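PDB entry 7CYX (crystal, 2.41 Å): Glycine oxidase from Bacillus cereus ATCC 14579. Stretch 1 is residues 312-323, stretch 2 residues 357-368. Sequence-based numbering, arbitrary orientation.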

# COMPACT_ATOMS: atom_id res chain seq x y z
N ASN A 312 -6.73 -2.95 -32.58
CA ASN A 312 -6.49 -3.10 -34.04
C ASN A 312 -6.87 -1.79 -34.73
O ASN A 312 -6.28 -1.49 -35.75
CB ASN A 312 -7.26 -4.26 -34.64
CG ASN A 312 -6.57 -5.59 -34.43
OD1 ASN A 312 -5.41 -5.63 -34.07
ND2 ASN A 312 -7.29 -6.67 -34.64
N HIS A 313 -7.85 -1.06 -34.18
CA HIS A 313 -8.35 0.22 -34.72
C HIS A 313 -7.60 1.41 -34.12
O HIS A 313 -8.03 2.53 -34.35
CB HIS A 313 -9.84 0.32 -34.47
CG HIS A 313 -10.62 -0.65 -35.29
ND1 HIS A 313 -11.41 -0.27 -36.32
CD2 HIS A 313 -10.69 -1.99 -35.26
CE1 HIS A 313 -11.97 -1.32 -36.86
NE2 HIS A 313 -11.54 -2.38 -36.23
N GLU A 314 -6.56 1.14 -33.32
CA GLU A 314 -5.66 2.13 -32.67
C GLU A 314 -6.39 3.04 -31.68
O GLU A 314 -5.92 4.15 -31.43
CB GLU A 314 -4.92 2.97 -33.70
CG GLU A 314 -3.83 2.22 -34.40
CD GLU A 314 -3.04 3.17 -35.26
OE1 GLU A 314 -3.64 3.77 -36.16
OE2 GLU A 314 -1.85 3.33 -35.01
N ALA A 315 -7.47 2.55 -31.10
CA ALA A 315 -8.29 3.27 -30.13
C ALA A 315 -9.09 2.21 -29.40
O ALA A 315 -9.50 1.27 -30.03
CB ALA A 315 -9.19 4.23 -30.85
N PRO A 316 -9.36 2.34 -28.09
CA PRO A 316 -10.10 1.32 -27.39
C PRO A 316 -11.54 1.21 -27.87
O PRO A 316 -12.11 2.18 -28.28
CB PRO A 316 -10.09 1.84 -25.95
CG PRO A 316 -9.94 3.32 -26.10
CD PRO A 316 -9.00 3.48 -27.27
N TYR A 317 -12.08 0.01 -27.82
CA TYR A 317 -13.50 -0.20 -28.18
C TYR A 317 -14.29 -0.05 -26.89
O TYR A 317 -14.07 -0.80 -25.97
CB TYR A 317 -13.71 -1.60 -28.74
CG TYR A 317 -12.70 -2.05 -29.75
CD1 TYR A 317 -11.56 -2.70 -29.35
CD2 TYR A 317 -12.89 -1.84 -31.10
CE1 TYR A 317 -10.62 -3.13 -30.26
CE2 TYR A 317 -11.96 -2.26 -32.03
CZ TYR A 317 -10.82 -2.92 -31.61
OH TYR A 317 -9.89 -3.36 -32.48
N MET A 318 -15.13 0.98 -26.83
CA MET A 318 -15.98 1.26 -25.66
C MET A 318 -17.41 1.43 -26.16
O MET A 318 -17.72 2.50 -26.67
CB MET A 318 -15.52 2.55 -24.99
CG MET A 318 -14.04 2.63 -24.83
SD MET A 318 -13.61 3.34 -23.25
CE MET A 318 -13.26 5.02 -23.75
N GLY A 319 -18.24 0.41 -26.01
CA GLY A 319 -19.58 0.50 -26.57
C GLY A 319 -20.40 -0.77 -26.51
O GLY A 319 -19.96 -1.82 -26.05
N GLU A 320 -21.65 -0.62 -26.97
CA GLU A 320 -22.69 -1.63 -27.03
C GLU A 320 -22.79 -2.15 -28.48
O GLU A 320 -22.66 -1.38 -29.42
CB GLU A 320 -24.00 -1.01 -26.55
CG GLU A 320 -25.20 -1.94 -26.62
CD GLU A 320 -26.40 -1.52 -25.78
OE1 GLU A 320 -26.42 -0.37 -25.28
OE2 GLU A 320 -27.30 -2.38 -25.60
N HIS A 321 -22.98 -3.47 -28.62
CA HIS A 321 -23.23 -4.13 -29.90
C HIS A 321 -24.58 -3.65 -30.42
O HIS A 321 -25.56 -3.58 -29.66
CB HIS A 321 -23.19 -5.65 -29.72
CG HIS A 321 -23.05 -6.45 -30.97
ND1 HIS A 321 -24.02 -6.50 -31.94
CD2 HIS A 321 -22.07 -7.29 -31.38
CE1 HIS A 321 -23.64 -7.31 -32.91
NE2 HIS A 321 -22.45 -7.80 -32.59
N GLU A 322 -24.64 -3.34 -31.72
CA GLU A 322 -25.80 -2.65 -32.31
C GLU A 322 -27.02 -3.60 -32.38
O GLU A 322 -28.15 -3.16 -32.36
CB GLU A 322 -25.43 -2.08 -33.68
CG GLU A 322 -26.14 -0.76 -33.99
CD GLU A 322 -25.73 0.42 -33.12
OE1 GLU A 322 -24.72 1.07 -33.45
OE2 GLU A 322 -26.41 0.68 -32.10
N GLU A 323 -26.77 -4.91 -32.45
CA GLU A 323 -27.81 -5.90 -32.67
C GLU A 323 -28.01 -6.73 -31.39
O GLU A 323 -29.09 -6.70 -30.82
CB GLU A 323 -27.45 -6.76 -33.88
CG GLU A 323 -28.57 -7.66 -34.39
CD GLU A 323 -28.20 -8.50 -35.61
OE1 GLU A 323 -29.10 -9.16 -36.17
OE2 GLU A 323 -27.00 -8.49 -35.99
N GLU A 357 -25.53 7.92 -24.88
CA GLU A 357 -25.71 7.26 -26.20
C GLU A 357 -24.44 6.50 -26.57
O GLU A 357 -23.34 6.80 -26.05
CB GLU A 357 -25.99 8.26 -27.34
CG GLU A 357 -27.24 9.12 -27.16
CD GLU A 357 -28.57 8.39 -26.94
OE1 GLU A 357 -28.62 7.16 -27.09
OE2 GLU A 357 -29.55 9.07 -26.60
N ASN A 358 -24.59 5.55 -27.50
CA ASN A 358 -23.54 4.62 -27.95
C ASN A 358 -22.59 5.33 -28.93
O ASN A 358 -22.37 4.86 -30.03
CB ASN A 358 -24.17 3.39 -28.59
CG ASN A 358 -23.24 2.19 -28.62
OD1 ASN A 358 -22.18 2.22 -28.00
ND2 ASN A 358 -23.64 1.14 -29.31
N HIS A 359 -22.01 6.46 -28.51
CA HIS A 359 -21.37 7.40 -29.43
C HIS A 359 -19.84 7.26 -29.42
O HIS A 359 -19.14 7.91 -30.21
CB HIS A 359 -21.78 8.85 -29.09
CG HIS A 359 -21.19 9.40 -27.84
ND1 HIS A 359 -21.85 9.31 -26.61
CD2 HIS A 359 -20.03 10.06 -27.61
CE1 HIS A 359 -21.10 9.89 -25.68
NE2 HIS A 359 -19.97 10.36 -26.28
N LEU A 360 -19.30 6.46 -28.50
CA LEU A 360 -17.84 6.45 -28.34
C LEU A 360 -17.23 5.43 -29.32
O LEU A 360 -16.08 5.57 -29.69
CB LEU A 360 -17.51 6.17 -26.87
CG LEU A 360 -16.58 7.16 -26.15
CD1 LEU A 360 -16.75 8.62 -26.59
CD2 LEU A 360 -16.77 7.05 -24.65
N LEU A 361 -18.02 4.46 -29.80
CA LEU A 361 -17.60 3.60 -30.92
C LEU A 361 -17.26 4.47 -32.14
O LEU A 361 -16.12 4.44 -32.64
CB LEU A 361 -18.73 2.61 -31.24
CG LEU A 361 -18.48 1.14 -30.88
CD1 LEU A 361 -17.80 0.99 -29.53
CD2 LEU A 361 -19.78 0.35 -30.91
N ASP A 362 -18.25 5.25 -32.57
CA ASP A 362 -18.17 6.17 -33.70
C ASP A 362 -17.01 7.15 -33.52
O ASP A 362 -16.17 7.30 -34.40
CB ASP A 362 -19.48 6.95 -33.85
CG ASP A 362 -20.01 6.99 -35.28
OD1 ASP A 362 -19.19 7.20 -36.21
OD2 ASP A 362 -21.24 6.81 -35.45
N SER A 363 -16.99 7.82 -32.37
CA SER A 363 -16.07 8.91 -32.14
C SER A 363 -14.60 8.43 -32.16
O SER A 363 -13.73 9.13 -32.67
CB SER A 363 -16.40 9.59 -30.83
OG SER A 363 -15.34 10.46 -30.42
N LEU A 364 -14.33 7.27 -31.55
CA LEU A 364 -12.93 6.84 -31.34
C LEU A 364 -12.41 5.97 -32.51
O LEU A 364 -11.23 6.02 -32.84
CB LEU A 364 -12.82 6.12 -29.98
CG LEU A 364 -13.18 6.95 -28.74
CD1 LEU A 364 -13.04 6.10 -27.49
CD2 LEU A 364 -12.33 8.21 -28.61
N LEU A 365 -13.28 5.19 -33.17
CA LEU A 365 -12.80 4.19 -34.14
C LEU A 365 -12.73 4.74 -35.59
O LEU A 365 -11.91 4.25 -36.38
CB LEU A 365 -13.67 2.94 -34.00
CG LEU A 365 -13.82 2.41 -32.57
CD1 LEU A 365 -14.76 1.23 -32.51
CD2 LEU A 365 -12.47 2.04 -31.98
N SER A 366 -13.53 5.75 -35.96
CA SER A 366 -13.43 6.37 -37.32
C SER A 366 -12.39 7.48 -37.34
O SER A 366 -12.38 8.37 -36.51
CB SER A 366 -14.74 6.88 -37.86
OG SER A 366 -15.63 7.25 -36.82
N ARG A 367 -11.53 7.42 -38.36
CA ARG A 367 -10.59 8.46 -38.68
C ARG A 367 -10.75 8.81 -40.16
O ARG A 367 -10.60 7.96 -41.03
CB ARG A 367 -9.17 8.00 -38.33
CG ARG A 367 -8.91 7.86 -36.84
CD ARG A 367 -9.03 6.45 -36.28
NE ARG A 367 -8.46 6.35 -34.94
CZ ARG A 367 -7.15 6.29 -34.67
NH1 ARG A 367 -6.28 6.02 -35.63
NH2 ARG A 367 -6.72 6.52 -33.44
N ARG A 368 -11.13 10.06 -40.43
CA ARG A 368 -11.12 10.65 -41.75
C ARG A 368 -9.67 10.64 -42.27
O ARG A 368 -8.78 11.24 -41.65
CB ARG A 368 -11.76 12.05 -41.65
CG ARG A 368 -11.72 12.89 -42.91
CD ARG A 368 -12.73 12.49 -43.98
NE ARG A 368 -13.95 13.29 -44.02
CZ ARG A 368 -14.05 14.50 -44.57
NH1 ARG A 368 -15.23 14.97 -44.95
NH2 ARG A 368 -12.97 15.24 -44.74
O HOH W 1 -14.99 2.50 -29.03
O HOH W 2 -20.02 3.51 -27.71

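A short helix, residues 360-365, packs its leucines against a largely irregular segment that includes a short strand at 317-318, and this apolar contact is pinned by a pair of asparagine-backbone hydrogen bonds at one end, bridged by two waters, and flanked by a salt bridge at the other end. The two stretches bury 684 Å² between them, both sides summed.

The polar anchor is N358, whose carboxamide reads both backbone groups of E320. E320 N donates to N358 OD1 at 3.1 Å with a nearly linear angle of 174°, and N358 ND2 donates to E320 O at 2.7 Å and 159°. Beside it, G319 CA lies 3.4 Å from N358 OD1 and 3.5 Å from L361 CD1. An ideal CB on G319 would fall 2.3 Å from L361 CD1 and 3.0 Å from N358 OD1, so the close approach depends on the absence of a side chain.

Water 2 extends this network. It donates to M318 O (2.7 Å) and N358 OD1 (2.5 Å) and accepts from L361 N (3.0 Å), thereby linking M318 to N358 and to the backbone of L361. Water 1 forms a separate bridge from P316 and M318 to L360: it accepts from M318 N at 2.7 Å, donates to P316 O at 3.0 Å, and reaches L360 O through a weak bond of 3.3 Å.

The apolar packing follows the helix. M318 CE meets L364 CD1 at 3.9 Å and L360 CD2 at 4.2 Å. A315 CB sits 4.2 Å from L364 CB and 4.1 Å from L365 CD2, while L365 CD1 approaches Y317 CD2 obliquely at 3.9 Å.

Past the helix, R367 NH1 forms a salt bridge with E314 OE1 at 3.5 Å. The guanidinium has H313 O over one face. R367 NH2 lies 3.2 Å from E314 O, but the poor angle excludes a hydrogen bond.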